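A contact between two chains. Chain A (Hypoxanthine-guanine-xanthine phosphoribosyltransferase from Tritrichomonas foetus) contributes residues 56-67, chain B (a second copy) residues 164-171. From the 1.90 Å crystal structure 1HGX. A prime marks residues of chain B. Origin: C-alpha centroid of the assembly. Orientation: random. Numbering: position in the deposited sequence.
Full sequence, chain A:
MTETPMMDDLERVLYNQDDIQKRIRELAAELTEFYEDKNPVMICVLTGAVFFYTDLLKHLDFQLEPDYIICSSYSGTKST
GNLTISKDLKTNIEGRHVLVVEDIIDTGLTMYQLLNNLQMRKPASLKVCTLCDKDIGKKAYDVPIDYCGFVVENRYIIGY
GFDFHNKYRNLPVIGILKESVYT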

# COMPACT_ATOMS: atom_id res chain seq x y z
N LEU A 56 5.70 2.21 -7.60
CA LEU A 56 5.84 1.53 -8.88
C LEU A 56 4.53 1.64 -9.66
O LEU A 56 4.54 1.98 -10.85
CB LEU A 56 6.15 0.04 -8.70
CG LEU A 56 7.58 -0.47 -8.58
CD1 LEU A 56 7.50 -1.98 -8.43
CD2 LEU A 56 8.43 -0.10 -9.80
N LEU A 57 3.43 1.31 -8.99
CA LEU A 57 2.11 1.35 -9.61
C LEU A 57 1.73 2.72 -10.15
O LEU A 57 0.94 2.83 -11.09
CB LEU A 57 1.04 0.83 -8.64
CG LEU A 57 0.63 -0.64 -8.77
CD1 LEU A 57 1.83 -1.57 -8.81
CD2 LEU A 57 -0.30 -1.00 -7.62
N LYS A 58 2.30 3.78 -9.57
CA LYS A 58 2.02 5.13 -10.04
C LYS A 58 2.67 5.37 -11.41
O LYS A 58 2.38 6.37 -12.07
CB LYS A 58 2.53 6.17 -9.04
CG LYS A 58 1.71 6.24 -7.79
CD LYS A 58 2.41 7.09 -6.77
CE LYS A 58 1.65 7.09 -5.46
NZ LYS A 58 2.48 7.70 -4.40
N HIS A 59 3.55 4.46 -11.81
CA HIS A 59 4.24 4.57 -13.08
C HIS A 59 3.82 3.51 -14.07
O HIS A 59 4.37 3.43 -15.16
CB HIS A 59 5.75 4.47 -12.87
CG HIS A 59 6.31 5.58 -12.06
ND1 HIS A 59 6.31 5.58 -10.69
CD2 HIS A 59 6.86 6.77 -12.43
CE1 HIS A 59 6.82 6.71 -10.24
NE2 HIS A 59 7.16 7.45 -11.28
N LEU A 60 2.87 2.66 -13.70
CA LEU A 60 2.43 1.60 -14.59
C LEU A 60 1.14 2.01 -15.28
O LEU A 60 0.06 1.94 -14.70
CB LEU A 60 2.25 0.30 -13.81
CG LEU A 60 3.39 -0.72 -13.76
CD1 LEU A 60 4.74 -0.12 -14.08
CD2 LEU A 60 3.39 -1.37 -12.40
N ASP A 61 1.27 2.34 -16.56
CA ASP A 61 0.15 2.80 -17.36
C ASP A 61 -0.57 1.71 -18.14
O ASP A 61 -0.78 1.85 -19.35
CB ASP A 61 0.67 3.89 -18.31
CG ASP A 61 -0.43 4.75 -18.87
OD1 ASP A 61 -1.44 4.98 -18.17
OD2 ASP A 61 -0.28 5.21 -20.03
N PHE A 62 -0.95 0.63 -17.47
CA PHE A 62 -1.67 -0.47 -18.12
C PHE A 62 -2.53 -1.22 -17.12
O PHE A 62 -2.41 -1.03 -15.91
CB PHE A 62 -0.70 -1.42 -18.86
CG PHE A 62 0.42 -1.95 -18.01
CD1 PHE A 62 0.25 -3.08 -17.22
CD2 PHE A 62 1.67 -1.34 -18.03
CE1 PHE A 62 1.30 -3.61 -16.47
CE2 PHE A 62 2.74 -1.86 -17.28
CZ PHE A 62 2.55 -2.99 -16.50
N GLN A 63 -3.45 -2.04 -17.63
CA GLN A 63 -4.34 -2.81 -16.77
C GLN A 63 -3.56 -3.89 -16.02
O GLN A 63 -2.79 -4.65 -16.61
CB GLN A 63 -5.44 -3.46 -17.62
CG GLN A 63 -6.48 -4.21 -16.84
CD GLN A 63 -7.55 -4.80 -17.73
OE1 GLN A 63 -7.25 -5.35 -18.78
NE2 GLN A 63 -8.80 -4.68 -17.32
N LEU A 64 -3.75 -3.93 -14.71
CA LEU A 64 -3.07 -4.90 -13.85
C LEU A 64 -3.98 -5.13 -12.65
O LEU A 64 -4.81 -4.29 -12.33
CB LEU A 64 -1.71 -4.36 -13.41
CG LEU A 64 -1.65 -3.02 -12.66
CD1 LEU A 64 -1.78 -3.22 -11.15
CD2 LEU A 64 -0.34 -2.34 -13.00
N GLU A 65 -3.82 -6.26 -11.98
CA GLU A 65 -4.67 -6.59 -10.84
C GLU A 65 -3.84 -6.70 -9.57
O GLU A 65 -3.01 -7.58 -9.44
CB GLU A 65 -5.36 -7.91 -11.13
CG GLU A 65 -6.33 -8.37 -10.07
CD GLU A 65 -7.30 -9.41 -10.60
OE1 GLU A 65 -7.11 -9.89 -11.74
OE2 GLU A 65 -8.27 -9.74 -9.88
N PRO A 66 -4.03 -5.77 -8.63
CA PRO A 66 -3.25 -5.85 -7.40
C PRO A 66 -3.76 -6.94 -6.47
O PRO A 66 -4.94 -7.29 -6.49
CB PRO A 66 -3.47 -4.47 -6.75
CG PRO A 66 -3.89 -3.59 -7.88
CD PRO A 66 -4.80 -4.51 -8.67
N ASP A 67 -2.84 -7.51 -5.69
CA ASP A 67 -3.19 -8.50 -4.70
C ASP A 67 -2.15 -8.38 -3.60
O ASP A 67 -1.07 -7.83 -3.82
CB ASP A 67 -3.26 -9.91 -5.28
CG ASP A 67 -4.24 -10.81 -4.52
OD1 ASP A 67 -4.54 -10.54 -3.33
OD2 ASP A 67 -4.71 -11.79 -5.12
N PHE B 164 -11.14 1.71 -12.73
CA PHE B 164 -12.30 1.26 -13.47
C PHE B 164 -11.72 0.12 -14.29
O PHE B 164 -10.81 0.33 -15.09
CB PHE B 164 -12.90 2.30 -14.41
CG PHE B 164 -14.01 1.73 -15.27
CD1 PHE B 164 -15.23 1.38 -14.70
CD2 PHE B 164 -13.80 1.45 -16.61
CE1 PHE B 164 -16.21 0.75 -15.45
CE2 PHE B 164 -14.78 0.83 -17.38
CZ PHE B 164 -15.99 0.48 -16.79
N HIS B 165 -12.19 -1.10 -14.02
CA HIS B 165 -11.70 -2.28 -14.71
C HIS B 165 -10.18 -2.38 -14.60
O HIS B 165 -9.50 -2.63 -15.59
CB HIS B 165 -12.14 -2.29 -16.18
CG HIS B 165 -13.59 -2.59 -16.37
ND1 HIS B 165 -14.18 -2.64 -17.62
CD2 HIS B 165 -14.57 -2.86 -15.48
CE1 HIS B 165 -15.46 -2.92 -17.49
NE2 HIS B 165 -15.73 -3.06 -16.19
N ASN B 166 -9.68 -2.17 -13.39
CA ASN B 166 -8.24 -2.24 -13.12
C ASN B 166 -7.40 -1.31 -13.98
O ASN B 166 -6.25 -1.60 -14.29
CB ASN B 166 -7.74 -3.68 -13.27
CG ASN B 166 -8.16 -4.55 -12.11
OD1 ASN B 166 -8.27 -4.08 -10.97
ND2 ASN B 166 -8.40 -5.82 -12.38
N LYS B 167 -8.00 -0.18 -14.36
CA LYS B 167 -7.32 0.83 -15.16
C LYS B 167 -7.49 2.16 -14.44
O LYS B 167 -8.34 2.28 -13.57
CB LYS B 167 -7.97 0.92 -16.56
CG LYS B 167 -7.47 -0.12 -17.56
CD LYS B 167 -8.58 -0.66 -18.45
CE LYS B 167 -9.26 0.42 -19.29
NZ LYS B 167 -8.41 0.96 -20.39
N TYR B 168 -6.65 3.13 -14.80
CA TYR B 168 -6.68 4.51 -14.26
C TYR B 168 -6.07 4.81 -12.88
O TYR B 168 -5.89 5.97 -12.54
CB TYR B 168 -8.11 5.08 -14.32
CG TYR B 168 -8.83 4.84 -15.63
CD1 TYR B 168 -8.33 5.34 -16.82
CD2 TYR B 168 -10.02 4.13 -15.67
CE1 TYR B 168 -9.00 5.13 -18.02
CE2 TYR B 168 -10.69 3.92 -16.85
CZ TYR B 168 -10.18 4.42 -18.03
OH TYR B 168 -10.85 4.21 -19.21
N ARG B 169 -5.77 3.78 -12.09
CA ARG B 169 -5.17 3.96 -10.76
C ARG B 169 -3.91 4.83 -10.75
O ARG B 169 -3.61 5.49 -9.75
CB ARG B 169 -4.81 2.61 -10.14
CG ARG B 169 -5.91 1.95 -9.37
CD ARG B 169 -5.44 0.64 -8.78
NE ARG B 169 -5.12 -0.31 -9.83
CZ ARG B 169 -5.84 -1.39 -10.13
NH1 ARG B 169 -6.93 -1.70 -9.44
NH2 ARG B 169 -5.50 -2.11 -11.18
N ASN B 170 -3.18 4.82 -11.85
CA ASN B 170 -1.93 5.56 -11.97
C ASN B 170 -2.05 7.06 -12.23
O ASN B 170 -1.06 7.78 -12.11
CB ASN B 170 -1.04 4.95 -13.04
CG ASN B 170 -1.67 4.99 -14.42
OD1 ASN B 170 -2.77 4.47 -14.63
ND2 ASN B 170 -0.98 5.61 -15.36
N LEU B 171 -3.23 7.53 -12.63
CA LEU B 171 -3.44 8.96 -12.90
C LEU B 171 -3.14 9.74 -11.63
O LEU B 171 -3.69 9.44 -10.59
CB LEU B 171 -4.86 9.21 -13.35
CG LEU B 171 -5.23 8.96 -14.82
CD1 LEU B 171 -4.72 7.62 -15.27
CD2 LEU B 171 -6.73 9.06 -15.02
O HOH W 1 1.24 9.08 -11.16

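Three residues carry most of this contact: Asn170′, which gives up the most surface to the other chain, and Gln63 and Asn166′, which follow it equally. The two stretches together bury 530 Å², and much of what meets is polar side chains against backbone carbonyls.

Asn170′ lies in the type I turn from Tyr168′ to Leu171′, its CA-to-CB bond directed toward chain A. It is set against another type I turn, Leu57 to Leu60, and the backbones come close here, with the CA atoms of Lys58 and Asn170′ 4.4 Å apart. The side chain lies against backbone carbonyls: Asn170′ CB is 3.5 Å from Leu57 O and Asn170′ CG 3.5 Å from Leu60 O. Its chi1, in the p well, accompanies a placement of the amide that lets Asn170′ ND2 donate a hydrogen bond to Asp61 OD1 at 2.9 Å. Asp61 suits this place because its carboxylate is an acceptor for the amide; its CA-to-CB bond runs sideways, but the end of the side chain comes nearer. Lys58 O and Asn170′ O, 3.7 Å apart, are both acceptors and cannot hydrogen-bond to each other; a water donates to both, its O at 3.1 Å from Lys58 O and 2.8 Å from Asn170′ O.

Farther along chain A, Gln63 meets the type I' turn from Phe164′ to Lys167′. With chi1 and chi2 both t, its side chain is extended, and Gln63 NE2 reaches His165′ O to donate a hydrogen bond of 2.8 Å. The aliphatic part is useful too: Gln63 CB packs 3.9 Å from Lys167′ CG, and Gln63 CG lies 3.8 Å from Asn166′ CB.

Asn166′ sits in that turn with positive phi, a conformation asparagine tolerates better than most residues. Asn166′ O accepts a weak hydrogen bond from Leu64 N at 3.4 Å and a CA-H...O contact from Gln63 CA, also at 3.4 Å. Its CA-to-CB bond points toward chain A, and Asn166′ CB lies 3.1 Å from Leu64 O while Asn166′ ND2 is 3.9 Å from Glu65 CB.

The same side chain steadies Arg169′: Asn166′ OD1 accepts a hydrogen bond from Arg169′ NH1 at 3.1 Å and a weak one from Arg169′ NH2 at 3.4 Å. The flat guanidinium suits its surroundings, since Pro66 CD covers one face, 3.5 Å from Arg169′ NH2, while Leu64 O lies at the edge, 2.6 Å from Arg169′ NH2. A nonpolar ring thus meets the face, and a carbonyl the polar rim.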